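Local coordinates for protein peptide methionine sulfoxide reductase MsrA (Corynebacterium diphtheriae, PDB 4D7L) that repairs oxidised proteins by reducing methionine (S)-sulfoxide back to methionine, drawing on a mycothiol redox relay, at residues Asn165-Gln168 / Gln169-Arg172; Glu195-Leu199 / Ala200-Ala204; Val126-Asp129 / Glu130-Lys134; Trp81-Pro84 / Gly85-Tyr88. One frame throughout, in Å; residues are numbered along the deposited sequence. Where two conformers were deposited one is given.

From the N terminus the order is interaction 4, 3, 1, 2. The four local contacts lie in series, and none nests within or crosses another. Interaction 4 closes the tight turn that leads from helix 73-81 into strand 86-94. Interaction 3 starts helix 128-137 and rests on that turn: Val126 packs on Pro84 and Gly85, Lys134 on Thr83, Leu131 on Val86. Interaction 1 forms the first two turns of helix 166-186 and meets interaction 3 through the Arg172-Asp129 salt bridge. Interaction 2 ends strand 195-198, with Pro198 against Ala166, Glu167 and Ala170. Two helix starts, an entry turn and an edge-strand exit are thus joined around one mixed sheet.

Interaction 1. Residues Asn165-Gln168 / Gln169-Arg172; sequences NAEQ and QAQR
Gln169 and Asn165 open the first turn of helix 166-186. Gln169 N donates to Asn165 O at 2.8 Å, and the same carbonyl oxygen is brushed by Gln169 CG at 3.2 Å. With chi1 at -62°, CG sits beside its own backbone N, which is what brings it over that oxygen. Asn165 holds the N-cap position, yet its side chain makes no capping bond. The next three amides follow suit: Ala170 N bonds to Ala166 O at 2.9 Å, Gln171 N to Glu167 O and Arg172 N to Gln168 O. The close-packed side is that of Gln169 CG and of buried Ala170, whose CB lies 3.5 Å from both Ala166 O and Glu167 O and whose methyl packs on Pro198 of strand 195-198. The other face of these turns is the loose one, with Glu167, Gln168 and Gln171 exposed; they meet their neighbours mainly through backbone and CB atoms, although Gln171 OE1 also takes a bond from Arg174. Arg172 touches the preceding turn with CB before running out extended from CG to NE, which forms a salt bridge with Asp129. This is the start of the helix in a beta-alpha-beta unit, with strand 158-161 before it and strand 195-198 after.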
loop_
_atom_site.group_PDB
_atom_site.type_symbol
_atom_site.label_atom_id
_atom_site.label_comp_id
_atom_site.label_asym_id
_atom_site.label_seq_id
_atom_site.Cartn_x
_atom_site.Cartn_y
_atom_site.Cartn_z
ATOM N N ASN A 165 -14.357 -5.254 -12.782
ATOM C CA ASN A 165 -13.405 -6.088 -13.499
ATOM C C ASN A 165 -12.210 -6.474 -12.632
ATOM O O ASN A 165 -11.122 -6.687 -13.158
ATOM C CB ASN A 165 -12.935 -5.387 -14.774
ATOM C CG ASN A 165 -14.058 -5.199 -15.766
ATOM O OD1 ASN A 165 -14.705 -4.161 -15.791
ATOM N ND2 ASN A 165 -14.307 -6.215 -16.573
ATOM N N ALA A 166 -12.415 -6.566 -11.313
ATOM C CA ALA A 166 -11.291 -6.768 -10.375
ATOM C C ALA A 166 -10.435 -8.002 -10.692
ATOM O O ALA A 166 -9.206 -7.943 -10.604
ATOM C CB ALA A 166 -11.812 -6.861 -8.925
ATOM N N GLU A 167 -11.053 -9.122 -11.060
ATOM C CA GLU A 167 -10.251 -10.310 -11.352
ATOM C C GLU A 167 -9.495 -10.160 -12.674
ATOM O O GLU A 167 -8.356 -10.609 -12.788
ATOM C CB GLU A 167 -11.116 -11.578 -11.367
ATOM C CG GLU A 167 -10.355 -12.851 -11.777
ATOM C CD GLU A 167 -9.035 -13.048 -11.019
ATOM O OE1 GLU A 167 -8.998 -12.845 -9.784
ATOM O OE2 GLU A 167 -8.025 -13.400 -11.669
ATOM N N GLN A 168 -10.113 -9.524 -13.667
ATOM C CA GLN A 168 -9.408 -9.240 -14.909
ATOM C C GLN A 168 -8.242 -8.275 -14.670
ATOM O O GLN A 168 -7.156 -8.441 -15.253
ATOM C CB GLN A 168 -10.354 -8.646 -15.964
ATOM C CG GLN A 168 -11.409 -9.611 -16.482
ATOM C CD GLN A 168 -12.529 -9.903 -15.471
ATOM O OE1 GLN A 168 -12.657 -9.233 -14.438
ATOM N NE2 GLN A 168 -13.340 -10.919 -15.770
ATOM N N GLN A 169 -8.460 -7.263 -13.827
ATOM C CA GLN A 169 -7.383 -6.334 -13.497
ATOM C C GLN A 169 -6.259 -7.060 -12.735
ATOM O O GLN A 169 -5.076 -6.783 -12.945
ATOM C CB GLN A 169 -7.922 -5.163 -12.679
ATOM C CG GLN A 169 -8.968 -4.327 -13.424
ATOM C CD GLN A 169 -8.375 -3.345 -14.411
ATOM O OE1 GLN A 169 -7.848 -3.729 -15.455
ATOM N NE2 GLN A 169 -8.465 -2.057 -14.082
ATOM N N ALA A 170 -6.615 -7.991 -11.850
ATOM C CA ALA A 170 -5.580 -8.768 -11.155
ATOM C C ALA A 170 -4.746 -9.560 -12.172
ATOM O O ALA A 170 -3.514 -9.591 -12.117
ATOM C CB ALA A 170 -6.198 -9.703 -10.135
ATOM N N GLN A 171 -5.419 -10.173 -13.132
ATOM C CA GLN A 171 -4.692 -10.914 -14.156
ATOM C C GLN A 171 -3.782 -9.976 -14.951
ATOM O O GLN A 171 -2.646 -10.302 -15.303
ATOM C CB GLN A 171 -5.680 -11.632 -15.088
ATOM C CG GLN A 171 -4.988 -12.589 -16.054
ATOM C CD GLN A 171 -3.970 -13.497 -15.353
ATOM O OE1 GLN A 171 -4.196 -13.981 -14.230
ATOM N NE2 GLN A 171 -2.847 -13.731 -16.020
ATOM N N ARG A 172 -4.286 -8.785 -15.214
ATOM C CA ARG A 172 -3.515 -7.799 -15.927
ATOM C C ARG A 172 -2.260 -7.373 -15.129
ATOM O O ARG A 172 -1.172 -7.233 -15.682
ATOM C CB ARG A 172 -4.447 -6.638 -16.247
ATOM C CG ARG A 172 -3.891 -5.569 -17.051
ATOM C CD ARG A 172 -5.038 -4.781 -17.671
ATOM N NE ARG A 172 -4.496 -3.928 -18.701
ATOM C CZ ARG A 172 -4.641 -4.126 -20.002
ATOM N NH1 ARG A 172 -5.387 -5.132 -20.463
ATOM N NH2 ARG A 172 -4.057 -3.280 -20.842
#

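Interaction 2. Residues Glu195-Leu199 / Ala200-Ala204; sequences EILPL and ASTPA. With PGE (triethylene glycol), chain L.
A 3-10 turn ends the edge strand 195-198 of the mixed sheet, and two successive i to i+3 bonds define it. Ser201 N donates to Pro198 O at 2.9 Å, and Thr202 N to Leu199 O at 3.1 Å; in both cases the donor stands well above the carbonyl plane. Leu199 O is gripped a second time by Thr202 OG1, at 2.7 Å and in the carbonyl plane, so the two donors come at this oxygen from different directions. Thr202 can do this because its chi1 of 63° tucks OG1 between its own N and carbonyl carbon, and the hydroxyl bond holds that rotation. Its CG2 branch meets Leu197, whose side chain crosses it at about a right angle with CD1 at 3.9 Å. The same CD1 lies against Ser201 O at 3.6 Å; Tyr160 of the neighbouring strand touches Leu197, Leu199 and Thr202. On the outer side Ser201 OG shares a 2.7 Å hydrogen bond with O1 of a triethylene glycol, probably a crystallisation additive, and the same O1 lies 3.6 Å from Pro198 CG. Strand 195-198 itself is hydrogen-bonded to strand 158-161, and Glu195 forms a salt bridge with Arg156. Here the edge strand of an alpha/beta sheet finishes in a 3-10 turn secured by a threonine hydroxyl.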
loop_
_atom_site.group_PDB
_atom_site.type_symbol
_atom_site.label_atom_id
_atom_site.label_comp_id
_atom_site.label_asym_id
_atom_site.label_seq_id
_atom_site.Cartn_x
_atom_site.Cartn_y
_atom_site.Cartn_z
ATOM N N GLU A 195 2.246 -9.969 -3.919
ATOM C CA GLU A 195 0.968 -10.662 -3.757
ATOM C C GLU A 195 -0.112 -9.933 -4.578
ATOM O O GLU A 195 -0.311 -8.732 -4.381
ATOM C CB GLU A 195 0.671 -10.656 -2.257
ATOM C CG GLU A 195 -0.569 -11.238 -1.720
ATOM C CD GLU A 195 -0.507 -11.129 -0.207
ATOM O OE1 GLU A 195 0.463 -11.672 0.390
ATOM O OE2 GLU A 195 -1.351 -10.420 0.371
ATOM N N ILE A 196 -0.769 -10.611 -5.528
ATOM C CA ILE A 196 -1.717 -9.933 -6.401
ATOM C C ILE A 196 -3.061 -10.663 -6.412
ATOM O O ILE A 196 -3.119 -11.847 -6.751
ATOM C CB ILE A 196 -1.199 -9.841 -7.865
ATOM C CG1 ILE A 196 0.158 -9.131 -7.941
ATOM C CG2 ILE A 196 -2.217 -9.118 -8.746
ATOM C CD1 ILE A 196 0.796 -9.243 -9.348
ATOM N N LEU A 197 -4.131 -9.971 -6.030
ATOM C CA LEU A 197 -5.480 -10.567 -6.026
ATOM C C LEU A 197 -6.533 -9.481 -5.810
ATOM O O LEU A 197 -6.209 -8.386 -5.367
ATOM C CB LEU A 197 -5.597 -11.658 -4.943
ATOM C CG LEU A 197 -5.438 -11.254 -3.475
ATOM C CD1 LEU A 197 -6.031 -12.320 -2.556
ATOM C CD2 LEU A 197 -3.965 -11.036 -3.112
ATOM N N PRO A 198 -7.798 -9.777 -6.125
ATOM C CA PRO A 198 -8.840 -8.789 -5.818
ATOM C C PRO A 198 -8.876 -8.501 -4.313
ATOM O O PRO A 198 -8.667 -9.428 -3.539
ATOM C CB PRO A 198 -10.124 -9.476 -6.278
ATOM C CG PRO A 198 -9.651 -10.459 -7.366
ATOM C CD PRO A 198 -8.304 -10.915 -6.925
ATOM N N LEU A 199 -9.095 -7.248 -3.918
ATOM C CA LEU A 199 -9.261 -6.901 -2.506
ATOM C C LEU A 199 -10.319 -7.784 -1.854
ATOM O O LEU A 199 -10.132 -8.273 -0.749
ATOM C CB LEU A 199 -9.664 -5.432 -2.358
ATOM C CG LEU A 199 -9.931 -4.946 -0.926
ATOM C CD1 LEU A 199 -8.607 -4.971 -0.156
ATOM C CD2 LEU A 199 -10.514 -3.540 -0.957
ATOM N N ALA A 200 -11.411 -8.013 -2.569
ATOM C CA ALA A 200 -12.520 -8.806 -2.028
ATOM C C ALA A 200 -12.127 -10.252 -1.768
ATOM O O ALA A 200 -12.830 -10.969 -1.046
ATOM C CB ALA A 200 -13.722 -8.753 -2.973
ATOM N N SER A 201 -11.031 -10.698 -2.380
ATOM C CA SER A 201 -10.564 -12.079 -2.214
ATOM C C SER A 201 -9.486 -12.231 -1.142
ATOM O O SER A 201 -9.021 -13.347 -0.887
ATOM C CB SER A 201 -10.062 -12.622 -3.549
ATOM O OG SER A 201 -11.160 -12.742 -4.450
ATOM N N THR A 202 -9.063 -11.128 -0.532
ATOM C CA THR A 202 -8.169 -11.222 0.635
ATOM C C THR A 202 -8.956 -11.768 1.821
ATOM O O THR A 202 -10.185 -11.760 1.794
ATOM C CB THR A 202 -7.565 -9.871 1.025
ATOM O OG1 THR A 202 -8.629 -8.982 1.415
ATOM C CG2 THR A 202 -6.765 -9.282 -0.145
ATOM N N PRO A 203 -8.264 -12.268 2.860
ATOM C CA PRO A 203 -9.043 -12.897 3.946
ATOM C C PRO A 203 -10.089 -11.968 4.586
ATOM O O PRO A 203 -11.234 -12.392 4.754
ATOM C CB PRO A 203 -7.964 -13.302 4.967
ATOM C CG PRO A 203 -6.734 -13.570 4.086
ATOM C CD PRO A 203 -6.812 -12.480 3.012
ATOM N N ALA A 204 -9.734 -10.726 4.909
ATOM C CA ALA A 204 -10.726 -9.828 5.477
ATOM C C ALA A 204 -11.656 -9.330 4.396
ATOM O O ALA A 204 -12.785 -8.971 4.682
ATOM C CB ALA A 204 -10.064 -8.652 6.181
HETATM C C1 PGE L . -11.224 -15.224 -6.890
HETATM O O1 PGE L . -10.658 -13.924 -6.860
HETATM C C2 PGE L . -11.404 -15.738 -5.476
HETATM O O2 PGE L . -10.127 -15.976 -4.909
#

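Interaction 3. Residues Val126-Asp129 / Glu130-Lys134; sequences VTFD and ELVVK
Glu130 folds back over Thr127, from CB to OE1. Its CB starts 3.5 Å from Thr127 OG1, and CG comes closer to the same hydroxyl, at 3.2 Å. That approach follows from chi1 of -71°, which sets CG beside the backbone N. From there the chain runs out extended, carrying CD past Thr127 OG1 and N. At the tip OE1 accepts from Thr127 N at 3.0 Å, on the anti side of the carboxylate and a little out of its plane, while Val126 CG2 lies 3.6 Å away. The return bond goes from Glu130 N to Thr127 OG1, also 3.0 Å and fairly straight (160°). These reciprocal bonds are a capping box: Thr127 is the N-cap of helix 128-137, Glu130 N, in the first turn, gains a partner that no preceding turn can offer, and the N-cap amide is satisfied in return. Outside the box, Val126 CG2 meets Leu131 CD2 at 4.0 Å, bridging the residue before the cap and the fourth of the helix as a hydrophobic staple does. One turn on, Val132 CG2 sits over a face of the Phe128 ring in a CH-pi contact, 4.1 Å from its centroid and 27° off the normal. Gln169 of helix 166-186 and Ile66 of the central sheet also touch Phe128.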
loop_
_atom_site.group_PDB
_atom_site.type_symbol
_atom_site.label_atom_id
_atom_site.label_comp_id
_atom_site.label_asym_id
_atom_site.label_seq_id
_atom_site.Cartn_x
_atom_site.Cartn_y
_atom_site.Cartn_z
ATOM N N VAL A 126 -4.511 8.681 -16.272
ATOM C CA VAL A 126 -3.464 7.714 -15.954
ATOM C C VAL A 126 -4.108 6.336 -15.964
ATOM O O VAL A 126 -5.251 6.201 -15.540
ATOM C CB VAL A 126 -2.792 8.008 -14.566
ATOM C CG1 VAL A 126 -3.784 7.822 -13.390
ATOM C CG2 VAL A 126 -1.586 7.101 -14.347
ATOM N N THR A 127 -3.412 5.316 -16.468
ATOM C CA THR A 127 -4.043 4.005 -16.580
ATOM C C THR A 127 -3.667 3.057 -15.432
ATOM O O THR A 127 -2.669 3.255 -14.737
ATOM C CB THR A 127 -3.693 3.302 -17.901
ATOM O OG1 THR A 127 -2.311 2.940 -17.897
ATOM C CG2 THR A 127 -3.985 4.216 -19.109
ATOM N N PHE A 128 -4.486 2.028 -15.251
ATOM C CA PHE A 128 -4.158 0.920 -14.358
ATOM C C PHE A 128 -2.742 0.402 -14.599
ATOM O O PHE A 128 -1.944 0.253 -13.660
ATOM C CB PHE A 128 -5.160 -0.210 -14.571
ATOM C CG PHE A 128 -4.927 -1.396 -13.684
ATOM C CD1 PHE A 128 -5.490 -1.449 -12.417
ATOM C CD2 PHE A 128 -4.174 -2.482 -14.129
ATOM C CE1 PHE A 128 -5.285 -2.555 -11.590
ATOM C CE2 PHE A 128 -3.965 -3.601 -13.312
ATOM C CZ PHE A 128 -4.513 -3.634 -12.034
ATOM N N ASP A 129 -2.430 0.156 -15.873
ATOM C CA ASP A 129 -1.124 -0.358 -16.284
ATOM C C ASP A 129 0.003 0.576 -15.814
ATOM O O ASP A 129 1.008 0.122 -15.283
ATOM C CB ASP A 129 -1.060 -0.495 -17.811
ATOM C CG ASP A 129 -2.023 -1.543 -18.367
ATOM O OD1 ASP A 129 -2.647 -2.301 -17.585
ATOM O OD2 ASP A 129 -2.203 -1.561 -19.601
ATOM N N GLU A 130 -0.176 1.879 -16.023
ATOM C CA GLU A 130 0.844 2.855 -15.637
ATOM C C GLU A 130 1.078 2.880 -14.131
ATOM O O GLU A 130 2.210 3.058 -13.670
ATOM C CB GLU A 130 0.449 4.254 -16.132
ATOM C CG GLU A 130 0.563 4.374 -17.650
ATOM C CD GLU A 130 0.172 5.746 -18.190
ATOM O OE1 GLU A 130 -0.842 6.320 -17.741
ATOM O OE2 GLU A 130 0.876 6.235 -19.093
ATOM N N LEU A 131 0.008 2.718 -13.358
ATOM C CA LEU A 131 0.141 2.750 -11.904
ATOM C C LEU A 131 0.832 1.479 -11.404
ATOM O O LEU A 131 1.609 1.526 -10.446
ATOM C CB LEU A 131 -1.240 2.927 -11.238
ATOM C CG LEU A 131 -1.872 4.318 -11.474
ATOM C CD1 LEU A 131 -3.284 4.352 -10.946
ATOM C CD2 LEU A 131 -1.034 5.391 -10.764
ATOM N N VAL A 132 0.547 0.341 -12.032
ATOM C CA VAL A 132 1.270 -0.881 -11.648
ATOM C C VAL A 132 2.762 -0.728 -11.928
ATOM O O VAL A 132 3.611 -1.071 -11.089
ATOM C CB VAL A 132 0.714 -2.149 -12.375
ATOM C CG1 VAL A 132 1.614 -3.360 -12.122
ATOM C CG2 VAL A 132 -0.721 -2.455 -11.909
ATOM N N VAL A 133 3.092 -0.185 -13.093
ATOM C CA VAL A 133 4.500 0.018 -13.458
ATOM C C VAL A 133 5.164 0.983 -12.475
ATOM O O VAL A 133 6.294 0.748 -12.012
ATOM C CB VAL A 133 4.638 0.553 -14.908
ATOM C CG1 VAL A 133 6.053 1.080 -15.170
ATOM C CG2 VAL A 133 4.270 -0.540 -15.917
ATOM N N LYS A 134 4.452 2.052 -12.123
ATOM C CA LYS A 134 5.009 3.024 -11.188
ATOM C C LYS A 134 5.311 2.375 -9.839
ATOM O O LYS A 134 6.364 2.604 -9.257
ATOM C CB LYS A 134 4.060 4.201 -10.980
ATOM C CG LYS A 134 4.740 5.353 -10.252
ATOM C CD LYS A 134 3.814 6.530 -10.121
ATOM C CE LYS A 134 4.291 7.703 -10.939
ATOM N NZ LYS A 134 5.263 8.538 -10.180
#

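Interaction 4. Residues Trp81-Pro84 / Gly85-Tyr88; sequences WETP and GVVY
Trp81, with its flat indole, touches Val86 only through its backbone, CA lying 4.3 Å from Val86 CG1. The indole itself swings away from the turn and meets the ring of His51, the two planes standing at about 80°, with Val53 also against it. The second aromatic plane, the ring of Tyr88, likewise leaves the turn, and its side chain packs on Thr56, Arg58 and Val120. The turn itself is closed by one bond: Val86 N donates to Thr83 O at 3.1 Å, fairly straight at the hydrogen (162°) although the donor is tilted from the carbonyl plane. Pro84 and Gly85 fill the two corners between these ends. Pro84 lies on the exposed side, its ring fixing one backbone torsion. At Gly85 phi is 100°, where a CB would run into Pro84 O, and glycine is usual at the third position of such a turn. On the buried side Val86 CG2 meets Thr83 CB at 3.9 Å and Thr83 O at 3.8 Å, the two side chains crossing at a slant. Thr83 OG1 is hydrogen-bonded to Leu79 O, which ties the turn back to helix 73-81, the helix that begins just after Cys72, the predicted active-site cysteine. Past the turn, Val87 and Tyr88 both face Val120 in a classic beta bulge of strand 86-94. Thr83 to Val86 is a type II beta turn, here joining a helix to the strand that follows it.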
loop_
_atom_site.group_PDB
_atom_site.type_symbol
_atom_site.label_atom_id
_atom_site.label_comp_id
_atom_site.label_asym_id
_atom_site.label_seq_id
_atom_site.Cartn_x
_atom_site.Cartn_y
_atom_site.Cartn_z
ATOM N N TRP A 81 0.045 10.493 -4.534
ATOM C CA TRP A 81 -0.800 11.696 -4.637
ATOM C C TRP A 81 -0.131 12.730 -5.533
ATOM O O TRP A 81 -0.797 13.616 -6.064
ATOM C CB TRP A 81 -1.190 12.325 -3.265
ATOM C CG TRP A 81 -0.168 13.179 -2.547
ATOM C CD1 TRP A 81 0.396 14.364 -2.973
ATOM C CD2 TRP A 81 0.294 12.977 -1.208
ATOM N NE1 TRP A 81 1.249 14.862 -1.993
ATOM C CE2 TRP A 81 1.190 14.032 -0.899
ATOM C CE3 TRP A 81 0.047 11.985 -0.239
ATOM C CZ2 TRP A 81 1.856 14.115 0.336
ATOM C CZ3 TRP A 81 0.714 12.060 0.987
ATOM C CH2 TRP A 81 1.598 13.129 1.270
ATOM N N GLU A 82 1.179 12.613 -5.716
ATOM C CA GLU A 82 1.888 13.521 -6.626
ATOM C C GLU A 82 1.875 13.051 -8.077
ATOM O O GLU A 82 2.404 13.723 -8.955
ATOM C CB GLU A 82 3.330 13.714 -6.145
ATOM C CG GLU A 82 3.358 14.554 -4.844
ATOM C CD GLU A 82 4.754 14.847 -4.316
ATOM O OE1 GLU A 82 5.731 14.223 -4.797
ATOM O OE2 GLU A 82 4.853 15.690 -3.389
ATOM N N THR A 83 1.240 11.921 -8.341
ATOM C CA THR A 83 1.176 11.409 -9.710
ATOM C C THR A 83 0.037 12.015 -10.512
ATOM O O THR A 83 -1.100 11.969 -10.067
ATOM C CB THR A 83 1.002 9.890 -9.701
ATOM O OG1 THR A 83 2.112 9.306 -9.021
ATOM C CG2 THR A 83 0.934 9.354 -11.129
ATOM N N PRO A 84 0.329 12.578 -11.700
ATOM C CA PRO A 84 -0.772 13.118 -12.509
ATOM C C PRO A 84 -1.834 12.048 -12.803
ATOM O O PRO A 84 -1.504 10.915 -13.172
ATOM C CB PRO A 84 -0.075 13.585 -13.791
ATOM C CG PRO A 84 1.369 13.830 -13.366
ATOM C CD PRO A 84 1.636 12.752 -12.350
ATOM N N GLY A 85 -3.093 12.416 -12.595
ATOM C CA GLY A 85 -4.237 11.552 -12.826
ATOM C C GLY A 85 -4.790 10.905 -11.562
ATOM O O GLY A 85 -5.898 10.380 -11.570
ATOM N N VAL A 86 -4.000 10.898 -10.490
ATOM C CA VAL A 86 -4.461 10.361 -9.199
ATOM C C VAL A 86 -5.276 11.448 -8.522
ATOM O O VAL A 86 -4.833 12.589 -8.444
ATOM C CB VAL A 86 -3.285 9.913 -8.318
ATOM C CG1 VAL A 86 -3.752 9.580 -6.884
ATOM C CG2 VAL A 86 -2.595 8.706 -8.957
ATOM N N VAL A 87 -6.499 11.142 -8.115
ATOM C CA VAL A 87 -7.378 12.217 -7.644
ATOM C C VAL A 87 -7.652 12.155 -6.139
ATOM O O VAL A 87 -8.113 13.133 -5.568
ATOM C CB VAL A 87 -8.726 12.225 -8.405
ATOM C CG1 VAL A 87 -8.502 12.617 -9.861
ATOM C CG2 VAL A 87 -9.406 10.888 -8.312
ATOM N N TYR A 88 -7.348 11.018 -5.517
ATOM C CA TYR A 88 -7.468 10.844 -4.064
ATOM C C TYR A 88 -6.556 9.702 -3.637
ATOM O O TYR A 88 -6.384 8.729 -4.385
ATOM C CB TYR A 88 -8.918 10.540 -3.656
ATOM C CG TYR A 88 -9.116 10.218 -2.179
ATOM C CD1 TYR A 88 -9.191 11.235 -1.231
ATOM C CD2 TYR A 88 -9.225 8.894 -1.734
ATOM C CE1 TYR A 88 -9.376 10.947 0.133
ATOM C CE2 TYR A 88 -9.405 8.588 -0.377
ATOM C CZ TYR A 88 -9.494 9.622 0.547
ATOM O OH TYR A 88 -9.670 9.348 1.894
#